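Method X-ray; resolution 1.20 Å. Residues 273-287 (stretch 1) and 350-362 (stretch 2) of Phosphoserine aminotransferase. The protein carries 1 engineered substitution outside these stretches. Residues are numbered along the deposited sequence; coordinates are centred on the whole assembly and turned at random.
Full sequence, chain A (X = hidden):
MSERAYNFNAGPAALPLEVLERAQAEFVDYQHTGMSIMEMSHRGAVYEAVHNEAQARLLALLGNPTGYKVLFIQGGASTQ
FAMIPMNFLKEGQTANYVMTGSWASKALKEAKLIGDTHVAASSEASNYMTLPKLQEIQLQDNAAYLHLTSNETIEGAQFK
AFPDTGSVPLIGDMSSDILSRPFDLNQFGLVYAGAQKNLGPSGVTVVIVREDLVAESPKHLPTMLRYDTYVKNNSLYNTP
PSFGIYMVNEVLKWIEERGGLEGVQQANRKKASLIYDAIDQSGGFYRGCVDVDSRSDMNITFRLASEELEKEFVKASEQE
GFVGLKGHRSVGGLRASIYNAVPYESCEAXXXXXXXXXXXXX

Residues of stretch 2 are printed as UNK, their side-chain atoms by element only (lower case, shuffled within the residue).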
# COMPACT_ATOMS: atom_id res chain seq x y z
N SER A 273 -24.98 -5.10 -21.19
CA SER A 273 -25.90 -5.21 -22.33
C SER A 273 -26.90 -4.09 -22.23
O SER A 273 -27.26 -3.49 -23.26
CB SER A 273 -26.59 -6.57 -22.27
OG SER A 273 -27.62 -6.69 -23.25
N LEU A 274 -27.36 -3.77 -21.02
CA LEU A 274 -28.37 -2.69 -20.92
C LEU A 274 -27.82 -1.36 -21.38
O LEU A 274 -28.46 -0.56 -22.08
CB LEU A 274 -28.79 -2.64 -19.45
CG LEU A 274 -30.01 -1.75 -19.22
CD1 LEU A 274 -31.28 -2.49 -19.63
CD2 LEU A 274 -30.05 -1.33 -17.77
N ILE A 275 -26.57 -1.09 -21.01
CA ILE A 275 -26.01 0.21 -21.32
C ILE A 275 -25.59 0.27 -22.78
O ILE A 275 -25.82 1.28 -23.46
CB ILE A 275 -24.83 0.49 -20.39
CG1 ILE A 275 -25.30 0.61 -18.94
CG2 ILE A 275 -24.12 1.73 -20.87
CD1 ILE A 275 -24.16 0.43 -17.93
N TYR A 276 -25.00 -0.80 -23.35
CA TYR A 276 -24.67 -0.77 -24.77
C TYR A 276 -25.95 -0.66 -25.58
O TYR A 276 -25.90 0.01 -26.62
CB TYR A 276 -23.89 -2.02 -25.19
CG TYR A 276 -22.41 -1.93 -24.81
CD1 TYR A 276 -21.86 -2.90 -23.97
CD2 TYR A 276 -21.62 -0.91 -25.33
CE1 TYR A 276 -20.50 -2.79 -23.65
CE2 TYR A 276 -20.27 -0.81 -25.02
CZ TYR A 276 -19.73 -1.78 -24.17
OH TYR A 276 -18.40 -1.68 -23.85
N ASP A 277 -27.03 -1.29 -25.14
CA ASP A 277 -28.29 -1.14 -25.89
C ASP A 277 -28.75 0.30 -25.87
O ASP A 277 -29.31 0.77 -26.85
CB ASP A 277 -29.39 -2.01 -25.28
CG ASP A 277 -30.75 -1.64 -25.87
OD1 ASP A 277 -31.69 -1.10 -25.23
OD2 ASP A 277 -30.86 -1.91 -27.08
N ALA A 278 -28.58 1.01 -24.75
CA ALA A 278 -28.92 2.43 -24.67
C ALA A 278 -28.12 3.28 -25.64
O ALA A 278 -28.60 4.22 -26.23
CB ALA A 278 -28.63 2.95 -23.25
N ILE A 279 -26.84 2.96 -25.82
CA ILE A 279 -26.00 3.65 -26.82
C ILE A 279 -26.41 3.30 -28.23
O ILE A 279 -26.55 4.16 -29.09
CB ILE A 279 -24.51 3.29 -26.59
CG1 ILE A 279 -24.06 3.79 -25.21
CG2 ILE A 279 -23.66 3.80 -27.73
CD1 ILE A 279 -22.87 2.99 -24.65
N ASP A 280 -26.62 2.00 -28.47
CA ASP A 280 -26.91 1.49 -29.82
C ASP A 280 -28.32 1.78 -30.26
O ASP A 280 -28.64 1.60 -31.44
CB ASP A 280 -26.66 -0.02 -29.89
CG ASP A 280 -25.18 -0.33 -29.77
OD1 ASP A 280 -24.32 0.55 -29.95
OD2 ASP A 280 -24.91 -1.51 -29.51
N GLN A 281 -29.20 2.21 -29.38
CA GLN A 281 -30.55 2.61 -29.74
C GLN A 281 -30.71 4.04 -29.22
O GLN A 281 -31.46 4.40 -28.32
CB GLN A 281 -31.54 1.67 -29.07
CG GLN A 281 -31.46 0.21 -29.48
CD GLN A 281 -31.92 -0.06 -30.90
OE1 GLN A 281 -31.20 -0.65 -31.71
NE2 GLN A 281 -33.15 0.37 -31.20
N SER A 282 -29.92 4.96 -29.75
CA SER A 282 -29.90 6.32 -29.22
C SER A 282 -30.11 7.28 -30.38
O SER A 282 -30.08 8.49 -30.18
CB SER A 282 -28.60 6.63 -28.51
OG SER A 282 -27.53 6.74 -29.45
N GLY A 283 -30.35 6.78 -31.59
CA GLY A 283 -30.56 7.72 -32.69
C GLY A 283 -29.28 8.45 -33.03
O GLY A 283 -29.34 9.57 -33.57
N GLY A 284 -28.12 7.88 -32.73
CA GLY A 284 -26.83 8.52 -32.99
C GLY A 284 -26.48 9.53 -31.93
O GLY A 284 -25.43 10.19 -31.99
N PHE A 285 -27.34 9.68 -30.91
CA PHE A 285 -27.05 10.70 -29.89
C PHE A 285 -25.88 10.30 -28.98
O PHE A 285 -25.13 11.16 -28.53
CB PHE A 285 -28.28 10.92 -29.03
CG PHE A 285 -28.16 12.05 -28.03
CD1 PHE A 285 -28.40 13.38 -28.36
CD2 PHE A 285 -27.76 11.78 -26.72
CE1 PHE A 285 -28.26 14.41 -27.44
CE2 PHE A 285 -27.65 12.82 -25.81
CZ PHE A 285 -27.90 14.13 -26.12
N TYR A 286 -25.77 9.01 -28.71
CA TYR A 286 -24.67 8.41 -28.00
C TYR A 286 -23.89 7.53 -28.99
O TYR A 286 -24.52 6.81 -29.75
CB TYR A 286 -25.08 7.52 -26.81
CG TYR A 286 -25.84 8.33 -25.75
CD1 TYR A 286 -27.18 8.02 -25.52
CD2 TYR A 286 -25.24 9.36 -25.04
CE1 TYR A 286 -27.89 8.73 -24.57
CE2 TYR A 286 -25.96 10.07 -24.11
CZ TYR A 286 -27.30 9.74 -23.89
OH TYR A 286 -28.06 10.43 -22.97
N ARG A 287 -22.58 7.55 -29.00
CA ARG A 287 -21.79 6.70 -29.86
C ARG A 287 -20.71 6.00 -29.02
O ARG A 287 -20.08 6.65 -28.16
CB ARG A 287 -21.03 7.45 -30.92
CG ARG A 287 -21.77 8.22 -31.97
CD ARG A 287 -20.99 9.25 -32.76
NE ARG A 287 -19.63 9.61 -32.39
CZ ARG A 287 -19.25 10.79 -31.89
NH1 ARG A 287 -20.11 11.77 -31.65
NH2 ARG A 287 -17.96 10.98 -31.61
N UNK A 350 -28.79 4.68 -14.78
CA UNK A 350 -28.02 5.37 -15.78
C UNK A 350 -28.73 5.39 -17.13
O UNK A 350 -28.81 6.43 -17.83
c UNK A 350 -25.81 5.22 -17.10
c UNK A 350 -24.52 4.39 -17.25
c UNK A 350 -25.53 6.70 -16.94
c UNK A 350 -26.64 4.67 -15.93
N UNK A 351 -29.30 4.26 -17.52
CA UNK A 351 -29.97 4.19 -18.82
C UNK A 351 -31.17 5.10 -18.83
O UNK A 351 -31.48 5.72 -19.85
c UNK A 351 -29.07 1.95 -19.45
c UNK A 351 -30.35 2.71 -19.10
c UNK A 351 -31.42 2.61 -20.18
N UNK A 352 -31.88 5.19 -17.70
CA UNK A 352 -33.03 6.09 -17.59
C UNK A 352 -32.56 7.52 -17.75
O UNK A 352 -33.16 8.29 -18.52
c UNK A 352 -33.73 5.89 -16.25
o UNK A 352 -35.24 3.19 -14.25
n UNK A 352 -35.26 5.40 -13.88
c UNK A 352 -35.00 4.34 -14.64
c UNK A 352 -34.39 4.55 -16.01
N UNK A 353 -31.48 7.86 -17.04
CA UNK A 353 -30.91 9.20 -17.18
C UNK A 353 -30.49 9.48 -18.62
O UNK A 353 -30.75 10.56 -19.15
c UNK A 353 -27.26 12.03 -17.43
c UNK A 353 -27.84 10.79 -17.20
c UNK A 353 -29.03 10.70 -16.47
c UNK A 353 -27.84 13.17 -16.91
c UNK A 353 -29.60 11.85 -15.95
c UNK A 353 -29.02 13.08 -16.18
c UNK A 353 -29.73 9.36 -16.22
N UNK A 354 -29.85 8.49 -19.23
CA UNK A 354 -29.43 8.67 -20.61
C UNK A 354 -30.61 8.88 -21.54
O UNK A 354 -30.52 9.65 -22.49
c UNK A 354 -28.63 7.43 -21.07
c UNK A 354 -26.11 5.98 -22.59
s UNK A 354 -26.39 5.87 -20.81
c UNK A 354 -27.21 7.45 -20.51
N UNK A 355 -31.73 8.19 -21.29
CA UNK A 355 -32.92 8.38 -22.12
C UNK A 355 -33.48 9.78 -21.96
O UNK A 355 -33.80 10.45 -22.93
c UNK A 355 -35.24 7.52 -22.53
c UNK A 355 -35.19 7.12 -23.98
o UNK A 355 -36.12 7.50 -24.70
c UNK A 355 -33.96 7.32 -21.73
o UNK A 355 -34.24 6.42 -24.42
N UNK A 356 -33.60 10.26 -20.72
CA UNK A 356 -34.03 11.63 -20.45
C UNK A 356 -33.12 12.67 -21.11
O UNK A 356 -33.60 13.65 -21.72
c UNK A 356 -34.07 11.96 -18.95
c UNK A 356 -33.43 14.36 -18.13
n UNK A 356 -35.43 14.12 -18.92
n UNK A 356 -34.12 15.56 -18.09
c UNK A 356 -34.26 13.43 -18.66
c UNK A 356 -35.34 15.39 -18.59
N UNK A 357 -31.82 12.50 -20.97
CA UNK A 357 -30.93 13.53 -21.52
C UNK A 357 -31.00 13.56 -23.03
O UNK A 357 -31.01 14.62 -23.65
c UNK A 357 -28.57 14.42 -21.22
c UNK A 357 -27.54 16.43 -20.51
c UNK A 357 -28.42 15.40 -20.27
c UNK A 357 -26.99 15.53 -22.65
c UNK A 357 -29.51 13.25 -20.99
c UNK A 357 -26.86 16.53 -21.71
c UNK A 357 -27.87 14.50 -22.42
N UNK A 358 -31.09 12.39 -23.64
CA UNK A 358 -31.28 12.33 -25.10
C UNK A 358 -32.52 13.00 -25.61
O UNK A 358 -32.53 13.74 -26.60
c UNK A 358 -31.62 9.01 -27.07
c UNK A 358 -32.84 8.32 -26.48
c UNK A 358 -31.30 10.82 -25.43
n UNK A 358 -32.73 6.85 -26.66
c UNK A 358 -31.64 10.53 -26.90
N UNK A 359 -33.63 12.69 -24.91
CA UNK A 359 -34.90 13.30 -25.28
C UNK A 359 -34.91 14.82 -25.13
O UNK A 359 -35.60 15.46 -25.93
c UNK A 359 -36.04 12.70 -24.42
n UNK A 359 -37.81 9.20 -20.76
n UNK A 359 -38.58 8.46 -22.81
c UNK A 359 -37.66 10.80 -24.04
n UNK A 359 -37.53 10.49 -22.63
c UNK A 359 -37.98 9.38 -22.06
c UNK A 359 -36.39 11.26 -24.73
N UNK A 360 -34.26 15.37 -24.11
CA UNK A 360 -34.28 16.81 -23.86
C UNK A 360 -33.18 17.55 -24.60
O UNK A 360 -33.28 18.75 -24.91
o UNK A 360 -33.08 16.42 -21.77
c UNK A 360 -34.23 17.04 -22.33
N UNK A 361 -32.09 16.88 -24.96
CA UNK A 361 -30.97 17.63 -25.54
C UNK A 361 -30.73 17.26 -27.00
O UNK A 361 -29.86 17.82 -27.68
c UNK A 361 -30.36 18.04 -22.43
n UNK A 361 -31.45 17.76 -19.85
c UNK A 361 -29.50 18.46 -23.64
c UNK A 361 -29.65 17.43 -24.76
c UNK A 361 -30.40 18.56 -20.02
n UNK A 361 -29.88 18.70 -21.24
n UNK A 361 -29.82 19.24 -19.04
N UNK A 362 -31.51 16.29 -27.48
CA UNK A 362 -31.22 15.86 -28.86
C UNK A 362 -32.46 16.08 -29.70
O UNK A 362 -32.57 15.46 -30.79
OXT UNK A 362 -33.27 16.88 -29.21
O HOH W 1 -30.37 6.22 -25.32

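Position 350 carries four carbons, forked at the second, with one branch tip 4.0 Å from Ile275 CD1: this is Leu350, one aliphatic chain filling space against another. Position 351 has three carbons, one bearing the other two; one tip lies 3.8 Å from Leu274 CD2 and 4.0 Å from Ala278 CB. It is Val351, a compact branched residue pointing toward stretch 1.

Position 352 has three carbons, the third carrying an oxygen and a nitrogen; it is Gln352, exposed and out of reach, as an amide can afford to be. Position 353 shows one carbon and a six-carbon ring, without contact here: Phe353, whose apolar ring suits a buried site.

Position 354 is an unbranched chain of two carbons, a sulfur and a carbon. Its terminal carbon lies over one face of the Tyr286 ring, 3.8 Å from the ring centroid, and 4.0 Å from both Ala278 CB and Ile279 CG1. Only methionine supplies this chain, and the flexible thioether of Met354 lets its end reach all three.

Position 355 has three carbons, the third holding two oxygens, and does not touch stretch 1: Glu355, whose carboxylate pairs with position 358. Position 356, one carbon and a five-membered ring with two nitrogens, is His356, exposed, its CA-to-CB bond pointing away from stretch 1. Position 357 has one carbon and a six-carbon ring; a ring carbon lies 3.7 Å from Phe285 CZ, the apolar rings meeting edge to edge. It is Phe357.

Position 358 is four carbons in a row, passing Ser282 and ending in a nitrogen 3.2 Å from Gln281 O. This is Lys358: NZ forms a weak hydrogen bond to that oxygen and a salt bridge with Glu355 OE2 at 2.7 Å. A water links NZ to Ala278 O, 2.8 Å from each.

Position 359, three carbons, a nitrogen and a carbon with two more nitrogens, is Arg359, its charge suited to an exposed site. Position 360, one carbon and one oxygen, is Ser360, whose OG donates to His356 O at 2.8 Å. Position 361 repeats the guanidinium pattern, its CB 4.0 Å from Phe285 CZ: Arg361, whose end leads away, NH1 donating to Ser360 OG at 2.9 Å. Position 362 has no side chain and ends in a carboxylate; an ideal CB would clash, 2.6 Å from Phe285 CD1. It is Gly362.

The helices run nearly parallel, 9° apart, and pack through apolar side chains, from Ala278 and Val351 to the longer Leu274, Ile275, Ile279, Leu350 and Met354. Beyond the first helix, the type I' turn from Ser282 ends at Phe285, followed by Tyr286; both point toward the second helix. Phe285 lays a face against Lys358 CA, and Tyr286 OH donates to Met354 O at 2.6 Å, anchoring the loop.

Stretch 2 350-362: LVQFMEHFKRSRG
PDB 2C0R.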